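Local structure of DUF2018 family protein (Campylobacter jejuni subsp. jejuni, 4NPX) at residues I45-N50 / A108-H113; K85-I88 / D93-E96. The protein is of unknown function but folds as an all-helical subunit that packs against a second copy of itself in a two-chain assembly. All coordinates share one frame; numbering follows the deposited sequence.

Interaction 1: I45-N50 / A108-H113; sequences IEIIQN and AKILGH
Next to Ile47, which meets Ile110 and Leu111 across the contact, the carbonyl oxygen of Glu46 is gripped twice by Asn50. The side-chain Asn50 ND2 reaches Glu46 O at 2.8 Å, with the oxygen close to the plane of the amide and an N-H...O angle of 155°. The backbone Asn50 N adds a bond of 3.1 Å to the same Glu46 O, and the two donors come from opposite faces of the carbonyl plane. Both bonds fall in the last turn of helix 40-49. The amide of Asn50 is held by its own helix, while the contact with 108-113 is left to aliphatic branches.

Ile47 divides its branches between two partners. With chi1 at -74°, CG2 lies anti to the backbone N and presses on Ile110, where Ile47 CG2 and Ile110 CG2 lie 3.5 Å apart, tighter than usual. The longer branch goes to Leu111: Ile47 CD1 meets Leu111 CD1 at 3.5 Å, equally snug, and Ile47 CG1 lies 3.9 Å from Leu111 CG. These two side chains meet at about a right angle. On the more buried side the CD1 of Ile48 approaches that of Ile110, though their modelled separation is doubtful.

Helix 92-111 ends in a Schellman motif, with His113 at a positive phi of 69°. Helix 53-76 supplies Leu56 and Val59 to Ile110 and Phe60 to Ile48, and Ile48 also packs on Ile48 of the second subunit. No hydrogen bond joins the two segments. The contact therefore rests on methyl and methylene packing, grading from the buried Ile48 and Ile110 to the exposed Leu111, while the Glu46 carbonyl and the Asn50 amides are satisfied within their own helix end.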
loop_
_atom_site.group_PDB
_atom_site.type_symbol
_atom_site.label_atom_id
_atom_site.label_comp_id
_atom_site.label_asym_id
_atom_site.label_seq_id
_atom_site.Cartn_x
_atom_site.Cartn_y
_atom_site.Cartn_z
ATOM N N ILE A 45 -0.140 4.745 -12.096
ATOM C CA ILE A 45 1.312 5.063 -12.061
ATOM C C ILE A 45 1.579 6.508 -12.512
ATOM O O ILE A 45 2.405 7.229 -11.897
ATOM C CB ILE A 45 2.094 4.118 -12.934
ATOM C CG1 ILE A 45 1.893 2.662 -12.500
ATOM C CG2 ILE A 45 3.578 4.527 -12.897
ATOM C CD1 ILE A 45 2.318 2.432 -11.089
ATOM N N GLU A 46 0.917 6.908 -13.598
ATOM C CA GLU A 46 1.006 8.266 -14.102
ATOM C C GLU A 46 0.565 9.289 -13.044
ATOM O O GLU A 46 1.167 10.340 -12.864
ATOM C CB GLU A 46 0.175 8.395 -15.350
ATOM C CG GLU A 46 0.846 7.747 -16.517
ATOM C CD GLU A 46 0.284 8.282 -17.799
ATOM O OE1 GLU A 46 -0.851 8.809 -17.738
ATOM O OE2 GLU A 46 0.989 8.202 -18.839
ATOM N N ILE A 47 -0.486 8.969 -12.314
ATOM C CA ILE A 47 -0.992 9.795 -11.222
ATOM C C ILE A 47 0.019 9.969 -10.099
ATOM O O ILE A 47 0.219 11.079 -9.661
ATOM C CB ILE A 47 -2.350 9.273 -10.702
ATOM C CG1 ILE A 47 -3.435 9.635 -11.759
ATOM C CG2 ILE A 47 -2.687 10.006 -9.428
ATOM C CD1 ILE A 47 -4.749 8.885 -11.574
ATOM N N ILE A 48 0.667 8.850 -9.674
ATOM C CA ILE A 48 1.752 8.849 -8.680
ATOM C C ILE A 48 2.926 9.682 -9.159
ATOM O O ILE A 48 3.389 10.628 -8.459
ATOM C CB ILE A 48 2.214 7.352 -8.463
ATOM C CG1 ILE A 48 1.584 6.809 -7.238
ATOM C CG2 ILE A 48 3.680 7.235 -8.297
ATOM C CD1 ILE A 48 0.167 7.086 -7.142
ATOM N N GLN A 49 3.379 9.388 -10.368
ATOM C CA GLN A 49 4.487 10.123 -10.898
ATOM C C GLN A 49 4.257 11.648 -10.925
ATOM O O GLN A 49 5.225 12.405 -10.859
ATOM C CB GLN A 49 4.879 9.631 -12.328
ATOM C CG GLN A 49 5.521 8.223 -12.424
ATOM C CD GLN A 49 5.531 7.668 -13.865
ATOM O OE1 GLN A 49 4.613 7.959 -14.710
ATOM N NE2 GLN A 49 6.544 6.852 -14.167
ATOM N N ASN A 50 3.010 12.092 -11.128
ATOM C CA ASN A 50 2.697 13.509 -11.261
ATOM C C ASN A 50 2.043 14.157 -10.077
ATOM O O ASN A 50 1.632 15.338 -10.112
ATOM C CB ASN A 50 1.879 13.704 -12.545
ATOM C CG ASN A 50 2.727 13.409 -13.768
ATOM O OD1 ASN A 50 3.588 14.248 -14.152
ATOM N ND2 ASN A 50 2.557 12.200 -14.359
ATOM N N ALA A 108 -8.023 8.308 -7.713
ATOM C CA ALA A 108 -9.119 9.273 -7.492
ATOM C C ALA A 108 -8.856 10.056 -6.225
ATOM O O ALA A 108 -9.002 11.262 -6.192
ATOM C CB ALA A 108 -10.449 8.576 -7.424
ATOM N N LYS A 109 -8.346 9.412 -5.194
ATOM C CA LYS A 109 -7.987 10.134 -3.969
ATOM C C LYS A 109 -6.845 11.115 -4.179
ATOM O O LYS A 109 -6.844 12.205 -3.634
ATOM C CB LYS A 109 -7.580 9.153 -2.868
ATOM C CG LYS A 109 -8.763 8.689 -2.079
ATOM C CD LYS A 109 -8.448 7.483 -1.260
ATOM C CE LYS A 109 -9.619 7.255 -0.346
ATOM N NZ LYS A 109 -9.463 5.931 0.307
ATOM N N ILE A 110 -5.863 10.711 -4.970
ATOM C CA ILE A 110 -4.697 11.549 -5.211
ATOM C C ILE A 110 -5.106 12.726 -6.112
ATOM O O ILE A 110 -4.865 13.895 -5.785
ATOM C CB ILE A 110 -3.533 10.707 -5.810
ATOM C CG1 ILE A 110 -2.961 9.696 -4.763
ATOM C CG2 ILE A 110 -2.364 11.571 -6.335
ATOM C CD1 ILE A 110 -1.989 8.722 -5.465
ATOM N N LEU A 111 -5.666 12.429 -7.256
ATOM C CA LEU A 111 -6.118 13.533 -8.136
ATOM C C LEU A 111 -7.098 14.514 -7.463
ATOM O O LEU A 111 -7.154 15.670 -7.850
ATOM C CB LEU A 111 -6.757 12.963 -9.373
ATOM C CG LEU A 111 -5.842 12.374 -10.399
ATOM C CD1 LEU A 111 -6.698 11.766 -11.506
ATOM C CD2 LEU A 111 -4.916 13.427 -10.969
ATOM N N GLY A 112 -7.870 14.048 -6.467
ATOM C CA GLY A 112 -8.810 14.907 -5.725
ATOM C C GLY A 112 -8.223 15.533 -4.457
ATOM O O GLY A 112 -8.900 16.321 -3.791
ATOM N N HIS A 113 -6.962 15.202 -4.160
ATOM C CA HIS A 113 -6.197 15.640 -2.968
ATOM C C HIS A 113 -6.670 15.058 -1.602
ATOM O O HIS A 113 -6.128 15.417 -0.538
ATOM C CB HIS A 113 -6.093 17.153 -2.972
ATOM C CG HIS A 113 -5.376 17.666 -4.168
ATOM N ND1 HIS A 113 -4.105 18.186 -4.103
ATOM C CD2 HIS A 113 -5.706 17.632 -5.481
ATOM C CE1 HIS A 113 -3.706 18.513 -5.320
ATOM N NE2 HIS A 113 -4.662 18.191 -6.174
#

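Interaction 2: K85-I88 / D93-E96; sequences KNFI and DFIE
Helices 81-90 and 92-111 come together here just to either side of the bend between them, their backbones nearest at Ile88 and Ile95, whose CA atoms are 6.7 Å apart. Ile95 reaches across: its CD1 lies 4.1 Å from Phe87 CE1 and 4.2 Å from Ile88 CG1, bridging the ring and the aliphatic side chain of neighbouring residues. Ile88 and Ile95 cross at about a right angle, and Ile95 CG1 also rests near the carbonyl of Ile88.

Phe87 CG stands anti to its backbone N (chi1 177°), a torsion that brings the ring close to 93-96. Both partners, Ile95 CD1 and Phe94 CD2, then meet the Phe87 ring at its edge, near its plane. The two rings approach obliquely, with Phe87 CE1 and Phe94 CD2 4.1 Å apart.

Asn91 ND2, in the bend, hydrogen-bonds to Phe87 O. The second subunit covers the same patch: its Glu72 packs on both phenylalanines, its Ala69 on Ile88 and its Ile68 on Ile95. Two consecutive helices joined by a very short turn and packed crosswise, with apolar side chains on the inside of the bend, make an alpha-alpha corner within this all-helical fold.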
loop_
_atom_site.group_PDB
_atom_site.type_symbol
_atom_site.label_atom_id
_atom_site.label_comp_id
_atom_site.label_asym_id
_atom_site.label_seq_id
_atom_site.Cartn_x
_atom_site.Cartn_y
_atom_site.Cartn_z
ATOM N N LYS A 85 0.889 -14.684 1.580
ATOM C CA LYS A 85 1.480 -15.014 0.245
ATOM C C LYS A 85 0.822 -16.245 -0.408
ATOM O O LYS A 85 0.532 -16.258 -1.624
ATOM C CB LYS A 85 2.958 -15.229 0.322
ATOM C CG LYS A 85 3.714 -13.935 0.650
ATOM C CD LYS A 85 3.643 -12.960 -0.540
ATOM C CE LYS A 85 4.588 -11.753 -0.478
ATOM N NZ LYS A 85 4.227 -10.753 -1.541
ATOM N N ASN A 86 0.503 -17.243 0.385
ATOM C CA ASN A 86 -0.165 -18.356 -0.201
ATOM C C ASN A 86 -1.568 -18.022 -0.650
ATOM O O ASN A 86 -2.002 -18.549 -1.700
ATOM C CB ASN A 86 -0.029 -19.557 0.671
ATOM C CG ASN A 86 1.427 -20.131 0.622
ATOM O OD1 ASN A 86 2.177 -19.972 -0.375
ATOM N ND2 ASN A 86 1.831 -20.753 1.696
ATOM N N PHE A 87 -2.248 -17.123 0.091
ATOM C CA PHE A 87 -3.578 -16.707 -0.337
ATOM C C PHE A 87 -3.423 -16.128 -1.745
ATOM O O PHE A 87 -4.191 -16.414 -2.698
ATOM C CB PHE A 87 -4.274 -15.680 0.590
ATOM C CG PHE A 87 -5.636 -15.210 0.070
ATOM C CD1 PHE A 87 -5.752 -14.164 -0.871
ATOM C CD2 PHE A 87 -6.802 -15.858 0.489
ATOM C CE1 PHE A 87 -6.972 -13.808 -1.420
ATOM C CE2 PHE A 87 -8.034 -15.453 -0.005
ATOM C CZ PHE A 87 -8.126 -14.439 -0.944
ATOM N N ILE A 88 -2.433 -15.287 -1.887
ATOM C CA ILE A 88 -2.182 -14.628 -3.194
ATOM C C ILE A 88 -1.957 -15.621 -4.316
ATOM O O ILE A 88 -2.549 -15.494 -5.394
ATOM C CB ILE A 88 -0.968 -13.681 -3.055
ATOM C CG1 ILE A 88 -1.271 -12.498 -2.074
ATOM C CG2 ILE A 88 -0.536 -13.127 -4.407
ATOM C CD1 ILE A 88 0.031 -11.758 -1.753
ATOM N N ASP A 93 -7.149 -14.678 -9.866
ATOM C CA ASP A 93 -8.232 -13.869 -10.434
ATOM C C ASP A 93 -8.803 -12.878 -9.445
ATOM O O ASP A 93 -9.074 -11.733 -9.798
ATOM C CB ASP A 93 -9.402 -14.756 -10.901
ATOM C CG ASP A 93 -9.020 -15.689 -12.022
ATOM O OD1 ASP A 93 -7.829 -15.790 -12.398
ATOM O OD2 ASP A 93 -9.945 -16.323 -12.556
ATOM N N PHE A 94 -8.987 -13.300 -8.204
ATOM C CA PHE A 94 -9.474 -12.383 -7.164
ATOM C C PHE A 94 -8.526 -11.208 -6.960
ATOM O O PHE A 94 -8.921 -10.028 -6.843
ATOM C CB PHE A 94 -9.610 -13.148 -5.811
ATOM C CG PHE A 94 -10.170 -12.302 -4.723
ATOM C CD1 PHE A 94 -11.521 -12.197 -4.583
ATOM C CD2 PHE A 94 -9.354 -11.544 -3.879
ATOM C CE1 PHE A 94 -12.069 -11.380 -3.630
ATOM C CE2 PHE A 94 -9.902 -10.728 -2.931
ATOM C CZ PHE A 94 -11.264 -10.620 -2.828
ATOM N N ILE A 95 -7.266 -11.531 -6.811
ATOM C CA ILE A 95 -6.248 -10.513 -6.643
ATOM C C ILE A 95 -6.234 -9.473 -7.817
ATOM O O ILE A 95 -6.172 -8.249 -7.594
ATOM C CB ILE A 95 -4.874 -11.168 -6.446
ATOM C CG1 ILE A 95 -4.811 -12.095 -5.192
ATOM C CG2 ILE A 95 -3.773 -10.087 -6.446
ATOM C CD1 ILE A 95 -4.843 -11.318 -3.895
ATOM N N GLU A 96 -6.274 -9.947 -9.062
ATOM C CA GLU A 96 -6.193 -9.072 -10.259
ATOM C C GLU A 96 -7.335 -8.116 -10.325
ATOM O O GLU A 96 -7.169 -6.903 -10.586
ATOM C CB GLU A 96 -6.138 -9.943 -11.482
ATOM C CG GLU A 96 -6.059 -9.162 -12.765
ATOM C CD GLU A 96 -5.966 -10.061 -13.976
ATOM O OE1 GLU A 96 -5.757 -11.298 -13.803
ATOM O OE2 GLU A 96 -6.118 -9.493 -15.085
#

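Both interactions engage helix 92-111, near its two ends: interaction 2 joins its start to the preceding helix 81-90, interaction 1 its end to helix 40-49. They lie on opposite sides of the chain's centre, their own centres 25 Å apart, and interaction 2 is nested within the loop that interaction 1 closes. Each is partly buried and apolar, but interaction 1 is purely aliphatic and closes 58 residues of sequence distance, whereas interaction 2 adds aromatic rings and links close neighbours in the chain. The second subunit touches both, at Ile45, Ile48 and Gln49 in the first and at Lys85, Ile88, Ile95 and the phenylalanines in the second.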